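Local coordinates for adenosylmethionine-8-amino-7-oxononanoate aminotransferase (Methanocaldococcus jannaschii, PDB 6ZHK), which probably catalyses the pyridoxal-phosphate-dependent transfer of the amino group of S-adenosylmethionine to 8-amino-7-oxononanoate, giving 7,8-diaminononanoate on the way to biotin, at residues A[12-17]-A[48-53]; A[16-21]-A[34-39]; A[43-48]-A[440-445]; A[72-77]-A[353-358]; A[418-423]-A[430-435]. All coordinates share one frame; numbering follows the deposited sequence.

Contact 1 of 5, residues A[12-17]-A[48-53]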
# COMPACT_ATOMS: atom_id res chain seq x y z
N LEU A 12 -0.58 28.26 12.93
CA LEU A 12 0.01 27.94 11.64
C LEU A 12 -0.16 26.45 11.31
O LEU A 12 -0.40 26.12 10.14
CB LEU A 12 1.49 28.32 11.66
CG LEU A 12 1.91 29.61 10.95
CD1 LEU A 12 3.42 29.59 10.75
CD2 LEU A 12 1.22 29.78 9.60
N LEU A 13 0.03 25.55 12.30
CA LEU A 13 -0.15 24.11 12.09
C LEU A 13 -1.58 23.86 11.61
O LEU A 13 -1.78 23.13 10.64
CB LEU A 13 0.11 23.27 13.34
CG LEU A 13 1.58 23.08 13.74
CD1 LEU A 13 1.70 22.31 15.07
CD2 LEU A 13 2.39 22.39 12.63
N GLU A 14 -2.56 24.46 12.29
CA GLU A 14 -3.97 24.28 11.93
C GLU A 14 -4.21 24.77 10.50
O GLU A 14 -4.87 24.10 9.70
CB GLU A 14 -4.89 25.03 12.91
CG GLU A 14 -5.12 24.23 14.17
CD GLU A 14 -5.40 25.06 15.41
OE1 GLU A 14 -6.19 26.03 15.29
OE2 GLU A 14 -4.84 24.73 16.50
N LYS A 15 -3.60 25.92 10.17
CA LYS A 15 -3.80 26.51 8.87
C LYS A 15 -3.19 25.62 7.80
O LYS A 15 -3.81 25.40 6.76
CB LYS A 15 -3.23 27.92 8.78
CG LYS A 15 -3.48 28.61 7.44
CD LYS A 15 -2.24 29.03 6.63
CE LYS A 15 -2.08 30.53 6.49
NZ LYS A 15 -3.37 31.18 6.11
N TRP A 16 -1.96 25.14 8.02
CA TRP A 16 -1.24 24.34 7.04
C TRP A 16 -1.97 23.01 6.85
O TRP A 16 -2.10 22.52 5.73
CB TRP A 16 0.21 24.10 7.51
CG TRP A 16 1.10 25.32 7.44
CD1 TRP A 16 0.85 26.52 6.83
CD2 TRP A 16 2.43 25.41 7.95
NE1 TRP A 16 1.91 27.36 6.96
CE2 TRP A 16 2.90 26.70 7.62
CE3 TRP A 16 3.27 24.54 8.65
CZ2 TRP A 16 4.17 27.12 7.98
CZ3 TRP A 16 4.54 24.95 9.00
CH2 TRP A 16 4.98 26.23 8.66
N ASP A 17 -2.49 22.47 7.93
CA ASP A 17 -3.25 21.24 7.87
C ASP A 17 -4.40 21.40 6.87
O ASP A 17 -4.62 20.56 5.99
CB ASP A 17 -3.74 20.88 9.26
CG ASP A 17 -4.39 19.52 9.38
OD1 ASP A 17 -3.92 18.55 8.64
OD2 ASP A 17 -5.37 19.43 10.18
N ILE A 48 -2.45 12.61 22.61
CA ILE A 48 -2.24 13.91 23.22
C ILE A 48 -2.13 14.95 22.12
O ILE A 48 -1.27 14.80 21.24
CB ILE A 48 -0.95 13.86 24.08
CG1 ILE A 48 -1.09 12.75 25.15
CG2 ILE A 48 -0.68 15.24 24.71
CD1 ILE A 48 0.09 12.63 26.13
N ASP A 49 -3.00 15.97 22.16
CA ASP A 49 -2.99 16.97 21.12
C ASP A 49 -1.96 18.06 21.37
O ASP A 49 -1.26 18.06 22.37
CB ASP A 49 -4.40 17.45 20.78
CG ASP A 49 -4.94 18.49 21.74
OD1 ASP A 49 -4.21 18.80 22.71
OD2 ASP A 49 -6.10 18.90 21.55
N ILE A 50 -1.90 18.98 20.42
CA ILE A 50 -0.90 20.03 20.41
C ILE A 50 -1.23 21.05 21.50
O ILE A 50 -0.40 21.93 21.74
CB ILE A 50 -0.84 20.70 19.02
CG1 ILE A 50 -2.18 21.35 18.63
CG2 ILE A 50 -0.27 19.75 17.93
CD1 ILE A 50 -2.15 22.16 17.30
N TYR A 51 -2.39 20.92 22.16
CA TYR A 51 -2.77 21.76 23.31
C TYR A 51 -2.43 21.04 24.62
O TYR A 51 -2.54 21.60 25.72
CB TYR A 51 -4.25 22.17 23.22
CG TYR A 51 -4.52 23.07 22.05
CD1 TYR A 51 -4.06 24.38 22.05
CD2 TYR A 51 -5.02 22.56 20.86
CE1 TYR A 51 -4.20 25.21 20.96
CE2 TYR A 51 -5.19 23.38 19.76
CZ TYR A 51 -4.77 24.70 19.80
OH TYR A 51 -4.92 25.53 18.74
N GLY A 52 -1.96 19.79 24.51
CA GLY A 52 -1.58 19.01 25.67
C GLY A 52 -2.76 18.24 26.25
O GLY A 52 -2.61 17.66 27.31
N ASN A 53 -3.93 18.31 25.60
CA ASN A 53 -5.13 17.60 26.03
C ASN A 53 -5.04 16.10 25.68
O ASN A 53 -4.54 15.73 24.63
CB ASN A 53 -6.33 18.24 25.35
CG ASN A 53 -6.53 19.66 25.82
OD1 ASN A 53 -6.42 19.93 27.00
ND2 ASN A 53 -6.72 20.57 24.89
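Leu13 and Glu14 of the N-terminal helix 10-20 meet Ile50 and Tyr51 in the reverse turn of a beta hairpin. This hairpin joins strands 46-49 and 54-57 through a type I turn with a G1 bulge: Gly52 N bonds to Asp49 O, Asp49 N bonds to Asn53 O, and Gly52 takes the positive phi that calls for glycine. The packed side is apolar. Leu13 CD1 lies 4.3 Å from Ile50 CG2, and Leu100 and Val96 of the second subunit press on these two side chains. Ile50 CG1 stands between its own backbone N and carbonyl carbon (chi1 60°), and its end, CD1, comes 3.8 Å from Glu14 OE2. The outer side is looser and polar, for Tyr51 is exposed. The extended Glu14 chain and the tyrosine come from opposite directions, with OE2 at the ring edge and the carboxylate and ring planes 53° apart. Tyr51 OH donates to Glu14 OE2; the modelled 2.4 Å is very short, and its exact length is doubtful. Lys35 makes a long, weak ion pair with the same oxygen. Behind the turn, Asp49 OD1 accepts from Tyr51 N at 2.8 Å, an Asx turn, and from Asn53 N at 2.9 Å, the two donors on opposite faces of the carboxylate plane.

Contact 2 of 5, residues A[16-21]-A[34-39]; sequences WDKEYI and SKNLII
The last turns of helix 10-20 lie against the run-in to strand 38-43, where Lys18 reaches across to Ser34 and Asn36. The lysine chain is extended beyond CG, with CG anti to the carbonyl carbon (chi1 -73°), which carries NZ to 2.7 Å from Ser34 O. That hydrogen bond meets the carbonyl at a C=O...N angle of 153°, with the donor tilted 25° from the carbonyl plane. On the way the lysine crosses the asparagine at a slant, its CE 3.7 Å from Asn36 ND2 at the end of the amide. An alanine here is likely to leave Ser34 O without this charged donor and take away the methylene packing beside Asn36 ND2. Further along, strand 38-43 becomes an intersubunit element: Ile38 and Ile39 pair in a parallel ladder with a strand of the second subunit. Here Ile38 and Asp17 face each other from opposite directions, although the close approach of the isoleucine CD1 is doubtful because Ile38 has two conformers. Asp17 is buried but well supplied with donors: Tyr31 OH bonds to OD2 and His23 NE2 to OD1. A water donates to Asp17 OD2 at 2.9 Å and accepts from Asn36 ND2 at 3.1 Å, the same ND2 that also donates to Tyr31 O.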
# COMPACT_ATOMS: atom_id res chain seq x y z
N TRP A 16 -1.96 25.14 8.02
CA TRP A 16 -1.24 24.34 7.04
C TRP A 16 -1.97 23.01 6.85
O TRP A 16 -2.10 22.52 5.73
CB TRP A 16 0.21 24.10 7.51
CG TRP A 16 1.10 25.32 7.44
CD1 TRP A 16 0.85 26.52 6.83
CD2 TRP A 16 2.43 25.41 7.95
NE1 TRP A 16 1.91 27.36 6.96
CE2 TRP A 16 2.90 26.70 7.62
CE3 TRP A 16 3.27 24.54 8.65
CZ2 TRP A 16 4.17 27.12 7.98
CZ3 TRP A 16 4.54 24.95 9.00
CH2 TRP A 16 4.98 26.23 8.66
N ASP A 17 -2.49 22.47 7.93
CA ASP A 17 -3.25 21.24 7.87
C ASP A 17 -4.40 21.40 6.87
O ASP A 17 -4.62 20.56 5.99
CB ASP A 17 -3.74 20.88 9.26
CG ASP A 17 -4.39 19.52 9.38
OD1 ASP A 17 -3.92 18.55 8.64
OD2 ASP A 17 -5.37 19.43 10.18
N LYS A 18 -5.16 22.49 7.00
CA LYS A 18 -6.33 22.72 6.17
C LYS A 18 -5.90 23.13 4.78
O LYS A 18 -6.64 22.95 3.83
CB LYS A 18 -7.20 23.80 6.85
CG LYS A 18 -7.94 23.33 8.10
CD LYS A 18 -8.46 24.50 8.99
CE LYS A 18 -9.19 23.95 10.20
NZ LYS A 18 -9.97 24.99 10.95
N GLU A 19 -4.77 23.82 4.65
CA GLU A 19 -4.37 24.35 3.35
C GLU A 19 -3.78 23.27 2.45
O GLU A 19 -3.97 23.32 1.23
CB GLU A 19 -3.35 25.49 3.52
CG GLU A 19 -2.77 26.08 2.25
CD GLU A 19 -3.80 26.53 1.23
OE1 GLU A 19 -4.80 27.13 1.66
OE2 GLU A 19 -3.62 26.24 0.01
N TYR A 20 -3.01 22.34 3.02
CA TYR A 20 -2.12 21.53 2.18
C TYR A 20 -2.50 20.06 2.13
O TYR A 20 -2.11 19.36 1.18
CB TYR A 20 -0.67 21.59 2.67
CG TYR A 20 -0.09 22.97 2.58
CD1 TYR A 20 0.11 23.58 1.36
CD2 TYR A 20 0.29 23.67 3.74
CE1 TYR A 20 0.66 24.85 1.27
CE2 TYR A 20 0.84 24.95 3.66
CZ TYR A 20 0.99 25.54 2.42
OH TYR A 20 1.52 26.81 2.34
N ILE A 21 -3.22 19.58 3.14
CA ILE A 21 -3.49 18.14 3.17
C ILE A 21 -4.91 17.84 2.70
O ILE A 21 -5.90 18.40 3.23
CB ILE A 21 -3.28 17.55 4.56
CG1 ILE A 21 -1.82 17.75 4.98
CG2 ILE A 21 -3.75 16.08 4.61
CD1 ILE A 21 -1.47 17.08 6.35
N SER A 34 -13.94 23.41 10.89
CA SER A 34 -14.00 22.99 12.28
C SER A 34 -12.65 23.09 12.99
O SER A 34 -11.60 23.34 12.37
CB SER A 34 -14.65 21.63 12.44
OG SER A 34 -14.05 20.70 11.54
N LYS A 35 -12.70 22.91 14.32
CA LYS A 35 -11.50 22.77 15.14
C LYS A 35 -11.22 21.28 15.25
O LYS A 35 -12.02 20.55 15.82
CB LYS A 35 -11.69 23.41 16.53
CG LYS A 35 -10.47 23.28 17.46
CD LYS A 35 -9.12 23.82 16.86
CE LYS A 35 -7.87 23.53 17.67
NZ LYS A 35 -7.23 22.21 17.39
N ASN A 36 -10.09 20.83 14.68
CA ASN A 36 -9.83 19.41 14.53
C ASN A 36 -8.71 18.99 15.46
O ASN A 36 -7.82 19.77 15.76
CB ASN A 36 -9.44 19.06 13.07
CG ASN A 36 -10.46 19.61 12.09
OD1 ASN A 36 -11.63 19.29 12.21
ND2 ASN A 36 -10.07 20.51 11.20
N LEU A 37 -8.72 17.74 15.91
CA LEU A 37 -7.69 17.22 16.80
C LEU A 37 -6.42 17.09 15.96
O LEU A 37 -6.49 16.49 14.88
CB LEU A 37 -8.18 15.82 17.18
CG LEU A 37 -7.79 15.21 18.51
CD1 LEU A 37 -8.19 16.09 19.68
CD2 LEU A 37 -8.52 13.88 18.60
N ILE A 38 -5.33 17.71 16.45
CA ILE A 38 -4.00 17.58 15.84
C ILE A 38 -3.11 16.91 16.88
O ILE A 38 -2.85 17.47 17.94
CB ILE A 38 -3.41 18.92 15.31
CG1 ILE A 38 -4.32 19.59 14.29
CG2 ILE A 38 -2.00 18.67 14.75
CD1 ILE A 38 -4.65 18.72 13.10
N ILE A 39 -2.72 15.67 16.61
CA ILE A 39 -2.06 14.88 17.63
C ILE A 39 -0.56 15.12 17.56
O ILE A 39 0.03 15.19 16.49
CB ILE A 39 -2.46 13.38 17.49
CG1 ILE A 39 -3.97 13.18 17.66
CG2 ILE A 39 -1.65 12.53 18.45
CD1 ILE A 39 -4.54 13.87 18.95
O HOH W 1 -7.08 21.41 11.33

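Contact 3 of 5, residues A[43-48]-A[440-445]; sequences EGNYLI and VPPLSI
Asn45 turns its amide edge-on to the hydroxyl and carbonyl of Ser444, joining the tip of a beta hairpin to the loop ahead of helix 447-463. The hairpin, strands 38-43 and 46-49, closes through a type II' turn from Glu43 to Tyr46, with Gly44 at positive phi. The loop opposite makes a type I turn from Pro442 to Ile445. Both ends of the amide are used. Ser444 OG donates to Asn45 OD1 at 2.6 Å, in the carbonyl plane and on a lone pair. It is placed there by the first torsion of the serine (chi1 51°), which sets OG between backbone N and carbonyl carbon. Asn45 ND2 in turn donates to Ser444 O at 3.0 Å (N-H...O 156°). Ser444 O lies close to the plane of the asparagine amide, whereas the donor stands well above the plane of the serine carbonyl. A second acceptor, Glu449 OE1, helps fix the rotation of this buried group. The Pro442 ring crosses beside it, with CG 3.5 Å from Asn45 OD1. A leucine in place of Asn45 would probably leave Ser444 OG and Ser444 O without these partners and strip Glu449 of its amide donor. Beyond the serine, Asn45 ND2 comes 3.5 Å from Ile445 CA.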
# COMPACT_ATOMS: atom_id res chain seq x y z
N GLU A 43 0.45 8.60 24.99
CA GLU A 43 0.92 7.89 26.16
C GLU A 43 -0.12 6.88 26.61
O GLU A 43 -1.28 7.23 26.81
CB GLU A 43 1.12 8.88 27.32
CG GLU A 43 1.84 8.24 28.50
CD GLU A 43 3.28 7.76 28.29
OE1 GLU A 43 4.04 8.43 27.51
OE2 GLU A 43 3.66 6.72 28.91
N GLY A 44 0.28 5.61 26.71
CA GLY A 44 -0.66 4.54 27.04
C GLY A 44 -1.83 4.57 26.05
O GLY A 44 -1.60 4.72 24.85
N ASN A 45 -3.06 4.54 26.57
CA ASN A 45 -4.22 4.46 25.70
C ASN A 45 -4.71 5.83 25.23
O ASN A 45 -5.85 5.92 24.76
CB ASN A 45 -5.32 3.63 26.35
CG ASN A 45 -4.84 2.22 26.64
OD1 ASN A 45 -4.14 1.61 25.80
ND2 ASN A 45 -5.20 1.69 27.81
N TYR A 46 -3.86 6.87 25.29
CA TYR A 46 -4.31 8.23 25.10
C TYR A 46 -3.51 8.97 24.03
O TYR A 46 -2.30 8.86 23.96
CB TYR A 46 -4.12 9.04 26.41
CG TYR A 46 -5.13 8.61 27.42
CD1 TYR A 46 -4.94 7.45 28.18
CD2 TYR A 46 -6.33 9.30 27.52
CE1 TYR A 46 -5.95 7.01 29.03
CE2 TYR A 46 -7.32 8.89 28.40
CZ TYR A 46 -7.13 7.75 29.16
OH TYR A 46 -8.19 7.40 29.95
N LEU A 47 -4.24 9.65 23.14
CA LEU A 47 -3.70 10.55 22.14
C LEU A 47 -3.58 11.93 22.82
O LEU A 47 -4.52 12.38 23.48
CB LEU A 47 -4.76 10.66 21.03
CG LEU A 47 -4.95 9.33 20.27
CD1 LEU A 47 -6.28 9.32 19.49
CD2 LEU A 47 -3.73 9.05 19.35
N ILE A 48 -2.45 12.61 22.61
CA ILE A 48 -2.24 13.91 23.22
C ILE A 48 -2.13 14.95 22.12
O ILE A 48 -1.27 14.80 21.24
CB ILE A 48 -0.95 13.86 24.08
CG1 ILE A 48 -1.09 12.75 25.15
CG2 ILE A 48 -0.68 15.24 24.71
CD1 ILE A 48 0.09 12.63 26.13
N VAL A 440 -13.71 0.46 19.08
CA VAL A 440 -12.70 -0.58 18.86
C VAL A 440 -11.53 -0.20 19.76
O VAL A 440 -10.59 0.44 19.31
CB VAL A 440 -12.30 -0.71 17.37
CG1 VAL A 440 -11.20 -1.81 17.14
CG2 VAL A 440 -13.54 -1.02 16.57
N PRO A 441 -11.63 -0.47 21.08
CA PRO A 441 -10.64 0.01 22.02
C PRO A 441 -9.38 -0.87 21.94
O PRO A 441 -9.45 -2.02 21.50
CB PRO A 441 -11.33 -0.17 23.39
CG PRO A 441 -12.27 -1.33 23.17
CD PRO A 441 -12.73 -1.19 21.73
N PRO A 442 -8.21 -0.36 22.38
CA PRO A 442 -6.99 -1.16 22.37
C PRO A 442 -7.19 -2.35 23.30
O PRO A 442 -8.01 -2.28 24.22
CB PRO A 442 -5.87 -0.25 22.88
CG PRO A 442 -6.56 1.06 23.30
CD PRO A 442 -8.01 1.02 22.86
N LEU A 443 -6.43 -3.43 23.04
CA LEU A 443 -6.44 -4.59 23.91
C LEU A 443 -5.93 -4.20 25.31
O LEU A 443 -6.25 -4.88 26.30
CB LEU A 443 -5.47 -5.64 23.34
CG LEU A 443 -5.77 -6.11 21.90
CD1 LEU A 443 -4.84 -7.25 21.54
CD2 LEU A 443 -7.22 -6.54 21.72
N SER A 444 -5.19 -3.08 25.36
CA SER A 444 -4.62 -2.59 26.62
C SER A 444 -5.58 -1.72 27.43
O SER A 444 -5.17 -1.25 28.50
CB SER A 444 -3.32 -1.86 26.36
OG SER A 444 -3.51 -0.88 25.35
N ILE A 445 -6.83 -1.50 26.96
CA ILE A 445 -7.78 -0.66 27.67
C ILE A 445 -7.97 -1.22 29.08
O ILE A 445 -8.09 -2.44 29.23
CB ILE A 445 -9.14 -0.54 26.93
CG1 ILE A 445 -9.98 0.56 27.59
CG2 ILE A 445 -9.86 -1.89 26.89
CD1 ILE A 445 -11.19 1.02 26.77

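Contact 4 of 5, residues A[72-77]-A[353-358]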
# COMPACT_ATOMS: atom_id res chain seq x y z
N LYS A 72 6.93 0.07 25.01
CA LYS A 72 8.38 0.16 24.86
C LYS A 72 8.97 -0.92 23.96
O LYS A 72 9.88 -0.62 23.19
CB LYS A 72 9.12 0.11 26.22
CG LYS A 72 8.92 1.36 27.07
N GLU A 73 8.45 -2.16 24.05
CA GLU A 73 9.06 -3.25 23.29
C GLU A 73 9.00 -2.96 21.78
O GLU A 73 9.92 -3.32 21.03
CB GLU A 73 8.31 -4.56 23.51
CG GLU A 73 8.38 -5.10 24.95
CD GLU A 73 7.21 -4.66 25.82
OE1 GLU A 73 6.74 -3.54 25.65
OE2 GLU A 73 6.76 -5.47 26.63
N ILE A 74 7.88 -2.37 21.34
CA ILE A 74 7.68 -2.16 19.92
C ILE A 74 8.57 -0.99 19.50
O ILE A 74 9.24 -1.05 18.46
CB ILE A 74 6.19 -1.91 19.58
CG1 ILE A 74 5.29 -3.01 20.16
CG2 ILE A 74 6.00 -1.82 18.08
CD1 ILE A 74 3.80 -2.71 19.90
N ILE A 75 8.48 0.11 20.25
CA ILE A 75 9.31 1.29 19.96
C ILE A 75 10.78 0.89 19.96
O ILE A 75 11.54 1.19 19.02
CB ILE A 75 9.00 2.46 20.95
CG1 ILE A 75 7.63 3.10 20.69
CG2 ILE A 75 10.08 3.54 20.96
CD1 ILE A 75 7.12 3.83 21.92
N GLU A 76 11.22 0.13 20.96
CA GLU A 76 12.63 -0.28 21.01
C GLU A 76 13.02 -1.21 19.85
O GLU A 76 14.15 -1.16 19.37
CB GLU A 76 12.99 -0.82 22.42
CG GLU A 76 12.98 0.33 23.48
CD GLU A 76 13.79 1.60 23.17
OE1 GLU A 76 14.98 1.43 22.81
OE2 GLU A 76 13.25 2.76 23.28
N ALA A 77 12.12 -2.09 19.42
CA ALA A 77 12.37 -2.96 18.27
C ALA A 77 12.62 -2.15 17.01
O ALA A 77 13.55 -2.42 16.24
CB ALA A 77 11.27 -3.94 18.07
N LEU A 353 4.22 -9.68 18.29
CA LEU A 353 3.88 -11.08 18.55
C LEU A 353 4.50 -11.52 19.87
O LEU A 353 3.94 -12.37 20.57
CB LEU A 353 4.37 -11.99 17.43
CG LEU A 353 3.57 -11.86 16.14
CD1 LEU A 353 4.25 -12.59 14.99
CD2 LEU A 353 2.16 -12.36 16.38
N GLU A 354 5.69 -11.00 20.13
CA GLU A 354 6.38 -11.34 21.38
C GLU A 354 5.58 -10.91 22.61
O GLU A 354 5.50 -11.67 23.57
CB GLU A 354 7.79 -10.74 21.40
CG GLU A 354 8.86 -11.67 20.88
CD GLU A 354 10.12 -10.98 20.34
OE1 GLU A 354 10.35 -9.79 20.69
OE2 GLU A 354 10.85 -11.63 19.55
N ILE A 355 4.95 -9.72 22.55
CA ILE A 355 4.05 -9.27 23.60
C ILE A 355 2.90 -10.28 23.75
O ILE A 355 2.62 -10.71 24.89
CB ILE A 355 3.55 -7.83 23.41
CG1 ILE A 355 4.68 -6.83 23.57
CG2 ILE A 355 2.39 -7.54 24.37
CD1 ILE A 355 4.39 -5.49 22.97
N PHE A 356 2.32 -10.75 22.63
CA PHE A 356 1.20 -11.68 22.70
C PHE A 356 1.53 -12.90 23.55
O PHE A 356 0.71 -13.31 24.39
CB PHE A 356 0.64 -12.14 21.34
CG PHE A 356 -0.42 -11.18 20.81
CD1 PHE A 356 -1.74 -11.34 21.17
CD2 PHE A 356 -0.08 -10.07 20.04
CE1 PHE A 356 -2.72 -10.49 20.71
CE2 PHE A 356 -1.06 -9.20 19.60
CZ PHE A 356 -2.38 -9.39 19.94
N GLU A 357 2.71 -13.47 23.27
CA GLU A 357 3.17 -14.71 23.84
C GLU A 357 3.60 -14.51 25.29
O GLU A 357 3.16 -15.25 26.17
CB GLU A 357 4.32 -15.21 22.98
CG GLU A 357 4.69 -16.63 23.33
CD GLU A 357 5.55 -17.24 22.24
OE1 GLU A 357 6.74 -16.87 22.18
OE2 GLU A 357 5.01 -18.05 21.45
N LYS A 358 4.43 -13.49 25.53
CA LYS A 358 5.02 -13.26 26.85
C LYS A 358 4.00 -12.73 27.86
O LYS A 358 4.19 -12.94 29.06
CB LYS A 358 6.27 -12.38 26.74
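Ile355 inserts its end between Glu73 and Ile74, where helix 72-82 packs on the last turns of helix 343-358 in this fold type I aminotransferase. The apolar part is isoleucine on isoleucine. Ile355 CD1 lies 3.9 Å from Ile74 CG1 and 4.2 Å from Ile74 CD1, the two side chains crossing at about a right angle. In Ile355, CG1 is anti to the carbonyl carbon (chi1 -68°) and the chain runs on nearly straight, so that CD1 projects at the facing helix. Ile74 also packs on Ala348, Ala351 and Thr352 of helix 343-358, which carries the contact back along that helix toward its start, and on Tyr307. The second kind of contact is van der Waals, made by a charged residue whose carboxylate has its polar partner in Arg71. Glu73 is bent at chi2 (93°), which folds its carboxylate back beside Ile355, while OE1 forms a salt bridge with Arg71 of its own chain. The hydrocarbon part joins in as well: Glu73 CB is 4.1 Å from Ile355 CD1. Glu73 is the more open member of the trio and the two isoleucines are buried. The glutamate crosses the isoleucine at a slant, Glu73 OE2 standing 3.9 Å from Ile355 CG1.

Contact 5 of 5, residues A[418-423]-A[430-435]; sequences RVAEKL and MRPIGN
Met430 curls its side chain against helix 415-425, its methyl lodging on the low surface left by Ala420 and its stem on Leu423. The methionine leaves the backbone with CG anti to N (chi1 -177°) and then bends at chi2 and chi3, a curl that lays CE on the helix. There CE rests 3.7 Å from both Ala420 CB and Ala420 CA, a flat spot that the small side chain makes possible. Leu423, one turn further on, supplies the next bump: its CD1 fits into the curve of the methionine, 3.7 Å from Met430 CB and 4.1 Å from Met430 CE, the two side chains crossing at a slant. Ala420 CB also touches the loop backbone, 3.5 Å from Met430 O and, more loosely, 4.4 Å from Pro432 CD. Where the backbones part, a water bridges the two main chains, donating to Ala420 O at 2.8 Å and accepting from Met430 N at 3.0 Å. Next along the chain, Arg431, probably a substrate-binding residue, starts its side chain away from residues 418-423, yet touches Tyr417 of the same helix; its NH2 bonds to Tyr25 O, and it packs on Gly92 of the second subunit. Met430 also touches Ile437 of strand 436-439, while Val419 and Leu423 lean on Leu457 of helix 447-463, which places helix 415-425 against both.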
# COMPACT_ATOMS: atom_id res chain seq x y z
N ARG A 418 -22.44 13.76 15.99
CA ARG A 418 -22.98 14.54 17.12
C ARG A 418 -22.59 13.91 18.46
O ARG A 418 -22.21 14.58 19.44
CB ARG A 418 -24.50 14.67 16.93
CG ARG A 418 -24.85 15.75 15.92
CD ARG A 418 -26.34 15.69 15.64
NE ARG A 418 -26.57 16.38 14.39
CZ ARG A 418 -27.29 17.48 14.23
NH1 ARG A 418 -27.88 18.03 15.28
NH2 ARG A 418 -27.42 18.02 13.04
N VAL A 419 -22.69 12.58 18.51
CA VAL A 419 -22.26 11.85 19.68
C VAL A 419 -20.74 12.00 19.88
O VAL A 419 -20.27 12.21 21.00
CB VAL A 419 -22.78 10.40 19.67
CG1 VAL A 419 -22.26 9.64 20.89
CG2 VAL A 419 -24.31 10.39 19.72
N ALA A 420 -19.96 11.86 18.79
CA ALA A 420 -18.50 12.01 18.88
C ALA A 420 -18.11 13.36 19.51
O ALA A 420 -17.15 13.44 20.28
CB ALA A 420 -17.90 11.88 17.49
N GLU A 421 -18.85 14.44 19.18
CA GLU A 421 -18.53 15.78 19.70
C GLU A 421 -18.61 15.82 21.23
O GLU A 421 -17.72 16.35 21.91
CB GLU A 421 -19.42 16.84 19.06
CG GLU A 421 -18.86 17.44 17.78
CD GLU A 421 -19.64 18.70 17.41
OE1 GLU A 421 -19.06 19.61 16.78
OE2 GLU A 421 -20.84 18.77 17.80
N LYS A 422 -19.68 15.22 21.78
CA LYS A 422 -19.87 15.14 23.22
C LYS A 422 -18.83 14.24 23.86
O LYS A 422 -18.38 14.50 24.96
CB LYS A 422 -21.28 14.66 23.60
CG LYS A 422 -22.45 15.48 23.06
CD LYS A 422 -22.42 16.96 23.54
CE LYS A 422 -23.53 17.78 22.89
NZ LYS A 422 -23.56 19.16 23.41
N LEU A 423 -18.46 13.15 23.19
CA LEU A 423 -17.43 12.28 23.73
C LEU A 423 -16.10 13.02 23.77
O LEU A 423 -15.32 12.81 24.67
CB LEU A 423 -17.34 11.01 22.88
CG LEU A 423 -18.39 9.94 23.15
CD1 LEU A 423 -18.19 8.79 22.14
CD2 LEU A 423 -18.25 9.39 24.57
N MET A 430 -13.72 9.12 19.42
CA MET A 430 -14.45 8.08 18.75
C MET A 430 -14.77 8.56 17.34
O MET A 430 -15.21 9.70 17.19
CB MET A 430 -15.74 7.82 19.55
CG MET A 430 -16.61 6.67 19.00
SD MET A 430 -17.66 7.07 17.57
CE MET A 430 -18.79 8.36 18.14
N ARG A 431 -14.48 7.71 16.32
CA ARG A 431 -14.90 8.00 14.95
C ARG A 431 -16.09 7.10 14.58
O ARG A 431 -15.95 5.88 14.59
CB ARG A 431 -13.79 7.77 13.90
CG ARG A 431 -14.23 8.18 12.50
CD ARG A 431 -13.08 8.01 11.51
NE ARG A 431 -13.48 8.23 10.12
CZ ARG A 431 -13.46 9.41 9.50
NH1 ARG A 431 -13.11 10.54 10.15
NH2 ARG A 431 -13.81 9.45 8.24
N PRO A 432 -17.26 7.67 14.20
CA PRO A 432 -18.41 6.85 13.86
C PRO A 432 -18.41 6.51 12.38
O PRO A 432 -17.62 7.05 11.59
CB PRO A 432 -19.52 7.84 14.22
CG PRO A 432 -18.99 9.17 13.63
CD PRO A 432 -17.52 9.11 14.05
N ILE A 433 -19.31 5.62 11.98
CA ILE A 433 -19.62 5.47 10.57
C ILE A 433 -21.12 5.70 10.43
O ILE A 433 -21.87 4.90 10.97
CB ILE A 433 -19.20 4.09 10.02
CG1 ILE A 433 -17.70 3.85 10.26
CG2 ILE A 433 -19.59 4.01 8.53
CD1 ILE A 433 -17.22 2.47 9.96
N GLY A 434 -21.51 6.80 9.76
CA GLY A 434 -22.90 7.26 9.68
C GLY A 434 -23.59 7.22 11.04
O GLY A 434 -23.11 7.84 11.99
N ASN A 435 -24.64 6.41 11.16
CA ASN A 435 -25.41 6.42 12.41
C ASN A 435 -24.84 5.45 13.43
O ASN A 435 -25.51 5.19 14.42
CB ASN A 435 -26.87 6.05 12.20
CG ASN A 435 -27.55 7.13 11.41
OD1 ASN A 435 -27.27 8.31 11.63
ND2 ASN A 435 -28.33 6.74 10.41
O HOH W 2 -14.90 11.85 20.08

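Overall arrangement
Contacts 1 and 2 start from helix 10-20, have centres 7 Å apart and meet through Ile50 N and Ile38 O, a probable hydrogen bond at 3.1 Å; both border the second subunit. Contact 3 takes up the same sheet from the other end of strand 46-49, sharing Ile48 with contact 1, its centre 20 Å away. It reaches contact 4 where Leu443 CD1 lies 3.6 Å from Phe356 CZ. Contact 5 carries the predicted substrate residue Arg431, whose side chain is about 9 Å from that of Asn36 in contact 2, so these two lie closest to the probable substrate pocket. Contacts 4 and 5 are farthest apart, with centres 32 Å from each other, as are those of contacts 2 and 4.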